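Local coordinates for protein Snx21 (Mus musculus, PDB 4YMR) that binds membranes enriched in phosphatidylinositol 3-phosphate and phosphatidylinositol 4,5-bisphosphate and may act in several stages of intracellular trafficking, at residues A[39-44]-A[54-59]; A[58-63]-A[74-79]. All blocks are in the same frame, centred on the assembly; numbering follows the deposited sequence.

How the interactions relate
Both contacts are buried and both use helix 52-66. Interaction 1 joins its 54-59 part to the end of helix 27-43. Interaction 2 joins its 58-63 part to helix 70-85. They share A58 and G59, and their centres lie about 10 Å apart. Their chemistry differs. Interaction 1 spans widely spaced backbones with one side-chain hydrogen bond, Q41 to T56. Interaction 2 is apolar, with small residues and one leucine where the helices come close. Its centre is about 16 Å from the centre of the chain, that of interaction 1 about 9 Å. L57 links them by touching K79, and the second subunit packs on both.

Interaction 1: A[39-44]-A[54-59]; sequences QLQTQL and LLTLAG
Q41 reaches across to T56 and makes one hydrogen bond. Its NE2 donates to T56 OG1 at 2.7 Å. The bond is nearly straight, with an N-H...O angle of 163°, and OG1 lies almost in the plane of the amide. The backbones stay well apart, 9.4 Å between Q41 CA and T56 CA, so the long glutamine spans the space. Its chain is extended beyond CG (chi2 176°), which carries the amide out toward T56. The two side chains come from opposite directions. NE2 donates a second time, to A37 O. T56 OG1 accepts from Q41 and donates to R52 O. These bonds satisfy the buried groups and hold amide and hydroxyl in place. An alanine in place of Q41 would probably leave T56 OG1 without its cross-helix donor and open a gap between the helices.

The closely packed part is this buried bond together with L15 and W38, which pack against T56. The loose side is the end of helix 27-43, where Q43 and L44 are exposed and poorly ordered. The contact joins two successive helices, 27-43 and 52-66, of the TPR region. L15 comes from helix 12-24, W38 from helix 27-43. Elsewhere on helix 52-66, L54 and L57 meet helix 70-85, while L55 packs on L143 of the second subunit.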
ATOM      1  N   GLN A  39       7.616   6.747  13.734  1.00 51.27           N
ATOM      2  CA  GLN A  39       6.896   7.021  14.982  1.00 53.15           C
ATOM      3  C   GLN A  39       5.461   7.540  14.769  1.00 50.81           C
ATOM      4  O   GLN A  39       4.523   7.049  15.403  1.00 49.43           O
ATOM      5  CB  GLN A  39       7.693   8.014  15.843  1.00 62.71           C
ATOM      6  CG  GLN A  39       6.938   8.587  17.045  1.00 63.88           C
ATOM      7  CD  GLN A  39       6.818   7.597  18.183  1.00 60.48           C
ATOM      8  OE1 GLN A  39       7.594   6.647  18.270  1.00 67.05           O
ATOM      9  NE2 GLN A  39       5.846   7.815  19.064  1.00 61.09           N
ATOM     10  N   LEU A  40       5.300   8.542  13.904  1.00 46.06           N
ATOM     11  CA  LEU A  40       3.976   9.031  13.519  1.00 47.17           C
ATOM     12  C   LEU A  40       3.041   7.878  13.126  1.00 55.87           C
ATOM     13  O   LEU A  40       1.961   7.712  13.693  1.00 65.00           O
ATOM     14  CB  LEU A  40       4.084  10.036  12.360  1.00 41.41           C
ATOM     15  CG  LEU A  40       4.681  11.423  12.634  1.00 64.41           C
ATOM     16  CD1 LEU A  40       5.156  12.073  11.341  1.00 73.22           C
ATOM     17  CD2 LEU A  40       3.688  12.342  13.349  1.00 71.48           C
ATOM     18  N   GLN A  41       3.480   7.078  12.161  1.00 50.29           N
ATOM     19  CA  GLN A  41       2.674   5.990  11.619  1.00 49.08           C
ATOM     20  C   GLN A  41       2.328   4.908  12.640  1.00 53.71           C
ATOM     21  O   GLN A  41       1.222   4.373  12.620  1.00 56.28           O
ATOM     22  CB  GLN A  41       3.391   5.342  10.424  1.00 39.64           C
ATOM     23  CG  GLN A  41       3.702   6.297   9.281  1.00 39.44           C
ATOM     24  CD  GLN A  41       4.494   5.621   8.165  1.00 44.78           C
ATOM     25  OE1 GLN A  41       3.967   4.787   7.429  1.00 49.07           O
ATOM     26  NE2 GLN A  41       5.769   5.974   8.048  1.00 42.23           N
ATOM     27  N   THR A  42       3.269   4.601  13.534  1.00 56.55           N
ATOM     28  CA  THR A  42       3.153   3.441  14.424  1.00 60.18           C
ATOM     29  C   THR A  42       2.098   3.605  15.526  1.00 71.88           C
ATOM     30  O   THR A  42       1.572   2.617  16.037  1.00 78.88           O
ATOM     31  CB  THR A  42       4.524   3.048  15.045  1.00 68.58           C
ATOM     32  OG1 THR A  42       4.411   1.791  15.721  1.00 73.02           O
ATOM     33  CG2 THR A  42       5.004   4.086  16.030  1.00 67.33           C
ATOM     34  N   GLN A  43       1.776   4.845  15.879  1.00 78.99           N
ATOM     35  CA  GLN A  43       0.747   5.103  16.885  1.00 92.26           C
ATOM     36  C   GLN A  43      -0.483   5.679  16.212  1.00 99.75           C
ATOM     37  O   GLN A  43      -1.584   5.157  16.348  1.00106.60           O
ATOM     38  CB  GLN A  43       1.255   6.089  17.942  1.00 97.28           C
ATOM     39  CG  GLN A  43       1.359   5.523  19.355  1.00101.39           C
ATOM     40  CD  GLN A  43       2.803   5.342  19.799  1.00106.61           C
ATOM     41  OE1 GLN A  43       3.680   5.040  18.987  1.00101.86           O
ATOM     42  NE2 GLN A  43       3.058   5.539  21.091  1.00110.94           N
ATOM     43  N   LEU A  44      -0.263   6.763  15.478  1.00 96.43           N
ATOM     44  CA  LEU A  44      -1.329   7.521  14.840  1.00 89.61           C
ATOM     45  C   LEU A  44      -1.718   6.910  13.489  1.00 80.46           C
ATOM     46  O   LEU A  44      -1.549   7.523  12.433  1.00 77.82           O
ATOM     47  CB  LEU A  44      -0.886   8.977  14.685  1.00 93.85           C
ATOM     48  CG  LEU A  44      -0.097   9.489  15.901  1.00 98.62           C
ATOM     49  CD1 LEU A  44       1.040  10.436  15.508  1.00 96.22           C
ATOM     50  CD2 LEU A  44      -1.015  10.158  16.925  1.00103.26           C
ATOM     51  N   LEU A  54       6.461   0.069   4.976  1.00 26.24           N
ATOM     52  CA  LEU A  54       7.551  -0.627   4.325  1.00 22.09           C
ATOM     53  C   LEU A  54       8.573   0.314   3.692  1.00 22.12           C
ATOM     54  O   LEU A  54       9.777   0.069   3.781  1.00 27.37           O
ATOM     55  CB  LEU A  54       6.999  -1.632   3.305  1.00 26.41           C
ATOM     56  CG  LEU A  54       6.304  -2.826   3.968  1.00 25.66           C
ATOM     57  CD1 LEU A  54       5.692  -3.728   2.907  1.00 27.56           C
ATOM     58  CD2 LEU A  54       7.299  -3.610   4.807  1.00 26.52           C
ATOM     59  N   LEU A  55       8.096   1.387   3.061  1.00 25.70           N
ATOM     60  CA  LEU A  55       8.993   2.390   2.491  1.00 25.14           C
ATOM     61  C   LEU A  55       9.819   3.073   3.589  1.00 23.42           C
ATOM     62  O   LEU A  55      11.014   3.328   3.428  1.00 23.79           O
ATOM     63  CB  LEU A  55       8.220   3.446   1.700  1.00 29.85           C
ATOM     64  CG  LEU A  55       9.150   4.414   0.965  1.00 25.82           C
ATOM     65  CD1 LEU A  55       9.456   3.868  -0.417  1.00 28.02           C
ATOM     66  CD2 LEU A  55       8.554   5.791   0.872  1.00 28.75           C
ATOM     67  N   THR A  56       9.158   3.371   4.702  1.00 24.18           N
ATOM     68  CA  THR A  56       9.811   3.945   5.856  1.00 25.79           C
ATOM     69  C   THR A  56      10.910   3.041   6.408  1.00 23.21           C
ATOM     70  O   THR A  56      12.026   3.487   6.654  1.00 21.70           O
ATOM     71  CB  THR A  56       8.795   4.213   6.962  1.00 28.21           C
ATOM     72  OG1 THR A  56       7.703   4.962   6.425  1.00 27.91           O
ATOM     73  CG2 THR A  56       9.444   4.965   8.099  1.00 19.78           C
ATOM     74  N   LEU A  57      10.581   1.773   6.611  1.00 24.05           N
ATOM     75  CA  LEU A  57      11.549   0.792   7.094  1.00 23.98           C
ATOM     76  C   LEU A  57      12.693   0.582   6.101  1.00 27.74           C
ATOM     77  O   LEU A  57      13.850   0.360   6.482  1.00 25.71           O
ATOM     78  CB  LEU A  57      10.848  -0.529   7.372  1.00 22.92           C
ATOM     79  CG  LEU A  57       9.929  -0.526   8.585  1.00 18.51           C
ATOM     80  CD1 LEU A  57       9.037  -1.756   8.572  1.00 21.30           C
ATOM     81  CD2 LEU A  57      10.748  -0.473   9.846  1.00 17.63           C
ATOM     82  N   ALA A  58      12.377   0.654   4.819  1.00 15.78           N
ATOM     83  CA  ALA A  58      13.449   0.569   3.839  1.00 26.49           C
ATOM     84  C   ALA A  58      14.397   1.781   3.998  1.00 21.22           C
ATOM     85  O   ALA A  58      15.612   1.639   3.889  1.00 25.18           O
ATOM     86  CB  ALA A  58      12.895   0.441   2.406  1.00 15.32           C
ATOM     87  N   GLY A  59      13.831   2.955   4.279  1.00 29.54           N
ATOM     88  CA  GLY A  59      14.614   4.162   4.471  1.00 22.33           C
ATOM     89  C   GLY A  59      15.538   4.011   5.659  1.00 23.80           C
ATOM     90  O   GLY A  59      16.751   4.253   5.564  1.00 18.45           O
TER

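Interaction 2: A[58-63]-A[74-79]; sequences AGLAVC and RACSEK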
ATOM      1  N   ALA A  58      12.377   0.654   4.819  1.00 15.78           N
ATOM      2  CA  ALA A  58      13.449   0.569   3.839  1.00 26.49           C
ATOM      3  C   ALA A  58      14.397   1.781   3.998  1.00 21.22           C
ATOM      4  O   ALA A  58      15.612   1.639   3.889  1.00 25.18           O
ATOM      5  CB  ALA A  58      12.895   0.441   2.406  1.00 15.32           C
ATOM      6  N   GLY A  59      13.831   2.955   4.279  1.00 29.54           N
ATOM      7  CA  GLY A  59      14.614   4.162   4.471  1.00 22.33           C
ATOM      8  C   GLY A  59      15.538   4.011   5.659  1.00 23.80           C
ATOM      9  O   GLY A  59      16.751   4.253   5.564  1.00 18.45           O
ATOM     10  N   LEU A  60      14.955   3.588   6.778  1.00 22.48           N
ATOM     11  CA  LEU A  60      15.712   3.304   7.994  1.00 21.02           C
ATOM     12  C   LEU A  60      16.824   2.260   7.783  1.00 21.12           C
ATOM     13  O   LEU A  60      17.967   2.477   8.176  1.00 26.64           O
ATOM     14  CB  LEU A  60      14.763   2.873   9.115  1.00 20.36           C
ATOM     15  CG  LEU A  60      13.792   3.938   9.640  1.00 22.99           C
ATOM     16  CD1 LEU A  60      12.858   3.348  10.681  1.00 24.21           C
ATOM     17  CD2 LEU A  60      14.566   5.131  10.222  1.00 22.06           C
ATOM     18  N   ALA A  61      16.486   1.138   7.156  1.00 16.08           N
ATOM     19  CA  ALA A  61      17.449   0.058   6.970  1.00 17.40           C
ATOM     20  C   ALA A  61      18.659   0.507   6.143  1.00 16.24           C
ATOM     21  O   ALA A  61      19.797   0.217   6.493  1.00 22.11           O
ATOM     22  CB  ALA A  61      16.774  -1.159   6.340  1.00 16.88           C
ATOM     23  N   VAL A  62      18.396   1.236   5.065  1.00 18.73           N
ATOM     24  CA  VAL A  62      19.445   1.794   4.218  1.00 16.97           C
ATOM     25  C   VAL A  62      20.346   2.773   4.948  1.00 19.48           C
ATOM     26  O   VAL A  62      21.584   2.678   4.870  1.00 25.81           O
ATOM     27  CB  VAL A  62      18.851   2.441   2.938  1.00 16.15           C
ATOM     28  CG1 VAL A  62      19.898   3.240   2.197  1.00 19.33           C
ATOM     29  CG2 VAL A  62      18.307   1.354   2.038  1.00 15.63           C
ATOM     30  N   CYS A  63      19.720   3.695   5.677  1.00 21.98           N
ATOM     31  CA  CYS A  63      20.461   4.715   6.386  1.00 20.96           C
ATOM     32  C   CYS A  63      21.266   4.089   7.519  1.00 18.63           C
ATOM     33  O   CYS A  63      22.440   4.410   7.694  1.00 28.27           O
ATOM     34  CB  CYS A  63      19.549   5.842   6.891  1.00 20.73           C
ATOM     35  SG  CYS A  63      18.879   6.892   5.591  1.00 25.27           S
ATOM     36  N   ARG A  74      19.237  -4.461  10.724  1.00 25.01           N
ATOM     37  CA  ARG A  74      18.670  -5.801  10.799  1.00 16.63           C
ATOM     38  C   ARG A  74      17.320  -5.802  11.546  1.00 23.90           C
ATOM     39  O   ARG A  74      16.387  -6.510  11.157  1.00 32.16           O
ATOM     40  CB  ARG A  74      19.662  -6.789  11.411  1.00 21.55           C
ATOM     41  CG  ARG A  74      19.166  -8.240  11.416  1.00 21.37           C
ATOM     42  CD  ARG A  74      20.272  -9.247  11.725  1.00 23.11           C
ATOM     43  NE  ARG A  74      19.784 -10.618  11.579  1.00 30.59           N
ATOM     44  CZ  ARG A  74      19.114 -11.275  12.514  1.00 27.10           C
ATOM     45  NH1 ARG A  74      18.875 -10.691  13.676  1.00 33.87           N
ATOM     46  NH2 ARG A  74      18.694 -12.514  12.294  1.00 30.38           N
ATOM     47  N   ALA A  75      17.211  -5.001  12.603  1.00 23.36           N
ATOM     48  CA  ALA A  75      15.925  -4.817  13.289  1.00 21.59           C
ATOM     49  C   ALA A  75      14.843  -4.312  12.312  1.00 19.57           C
ATOM     50  O   ALA A  75      13.722  -4.807  12.315  1.00 23.37           O
ATOM     51  CB  ALA A  75      16.072  -3.864  14.476  1.00 18.49           C
ATOM     52  N   CYS A  76      15.193  -3.341  11.467  1.00 23.45           N
ATOM     53  CA  CYS A  76      14.258  -2.809  10.480  1.00 26.70           C
ATOM     54  C   CYS A  76      13.760  -3.872   9.521  1.00 25.20           C
ATOM     55  O   CYS A  76      12.564  -3.923   9.220  1.00 29.55           O
ATOM     56  CB  CYS A  76      14.879  -1.633   9.713  1.00 29.14           C
ATOM     57  SG  CYS A  76      15.097  -0.176  10.755  1.00 26.43           S
ATOM     58  N   SER A  77      14.680  -4.712   9.048  1.00 26.81           N
ATOM     59  CA  SER A  77      14.351  -5.834   8.169  1.00 24.01           C
ATOM     60  C   SER A  77      13.422  -6.828   8.820  1.00 25.27           C
ATOM     61  O   SER A  77      12.521  -7.340   8.170  1.00 28.38           O
ATOM     62  CB  SER A  77      15.618  -6.577   7.741  1.00 27.02           C
ATOM     63  OG  SER A  77      16.362  -5.777   6.858  1.00 50.97           O
ATOM     64  N   GLU A  78      13.666  -7.118  10.096  1.00 22.28           N
ATOM     65  CA  GLU A  78      12.799  -8.023  10.835  1.00 24.41           C
ATOM     66  C   GLU A  78      11.369  -7.468  10.892  1.00 18.39           C
ATOM     67  O   GLU A  78      10.406  -8.180  10.586  1.00 23.66           O
ATOM     68  CB  GLU A  78      13.345  -8.331  12.248  1.00 17.93           C
ATOM     69  CG  GLU A  78      12.460  -9.298  13.047  1.00 35.93           C
ATOM     70  CD  GLU A  78      12.263 -10.663  12.364  1.00 40.92           C
ATOM     71  OE1 GLU A  78      13.222 -11.161  11.732  1.00 36.39           O
ATOM     72  OE2 GLU A  78      11.152 -11.242  12.457  1.00 39.27           O
ATOM     73  N   LYS A  79      11.242  -6.201  11.277  1.00 24.78           N
ATOM     74  CA  LYS A  79       9.936  -5.568  11.371  1.00 31.46           C
ATOM     75  C   LYS A  79       9.207  -5.673  10.031  1.00 27.80           C
ATOM     76  O   LYS A  79       8.025  -6.011   9.977  1.00 31.21           O
ATOM     77  CB  LYS A  79      10.068  -4.112  11.833  1.00 32.35           C
ATOM     78  CG  LYS A  79       8.734  -3.464  12.165  1.00 38.97           C
ATOM     79  CD  LYS A  79       7.902  -4.365  13.074  1.00 50.15           C
ATOM     80  CE  LYS A  79       6.484  -3.832  13.236  1.00 57.84           C
ATOM     81  NZ  LYS A  79       5.582  -4.806  13.919  1.00 60.40           N
TER
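C76 is the residue of 74-79 that meets L60 and A61 of 58-63. Before it in the chain comes R74, which starts out away from 58-63. Its NE hydrogen-bonds to S104 OG of the second subunit.

C76 then points at the facing helix. Its CB lies 3.9 Å from A61 CB, so two small side chains meet where the backbones are close. The gap between A61 CA and C76 CA is 5.5 Å. C76 CB also comes near the backbone of the facing helix, 4.1 Å from A61 N. The thiol goes to the neighbouring residue: SG is 3.5 Å from L60 CB. SG stands anti to the carbonyl carbon of its own residue (chi1 -69°), and this turn carries it to the base of the leucine side chain. L60 CD1 is farther off, at 4.2 Å from SG. The sulfur thus sits alongside L60 near its root. The leucine also packs on L31 and W34 of helix 27-43, and H64, one turn beyond L60, packs on C76 too.

Helices 52-66 and 70-85 follow each other in the chain as a helical hairpin. Consecutive helices packed in this way are the basis of tetratricopeptide repeat architecture, and this chain is the PXB/TPR part of the sorting nexin. The crystallised form is domain swapped.

S77 comes next and only borders the contact. Its OG stays 4.7 Å from A61 CB, farther than the cysteine atoms reach. S77 packs instead on A99 of the second subunit.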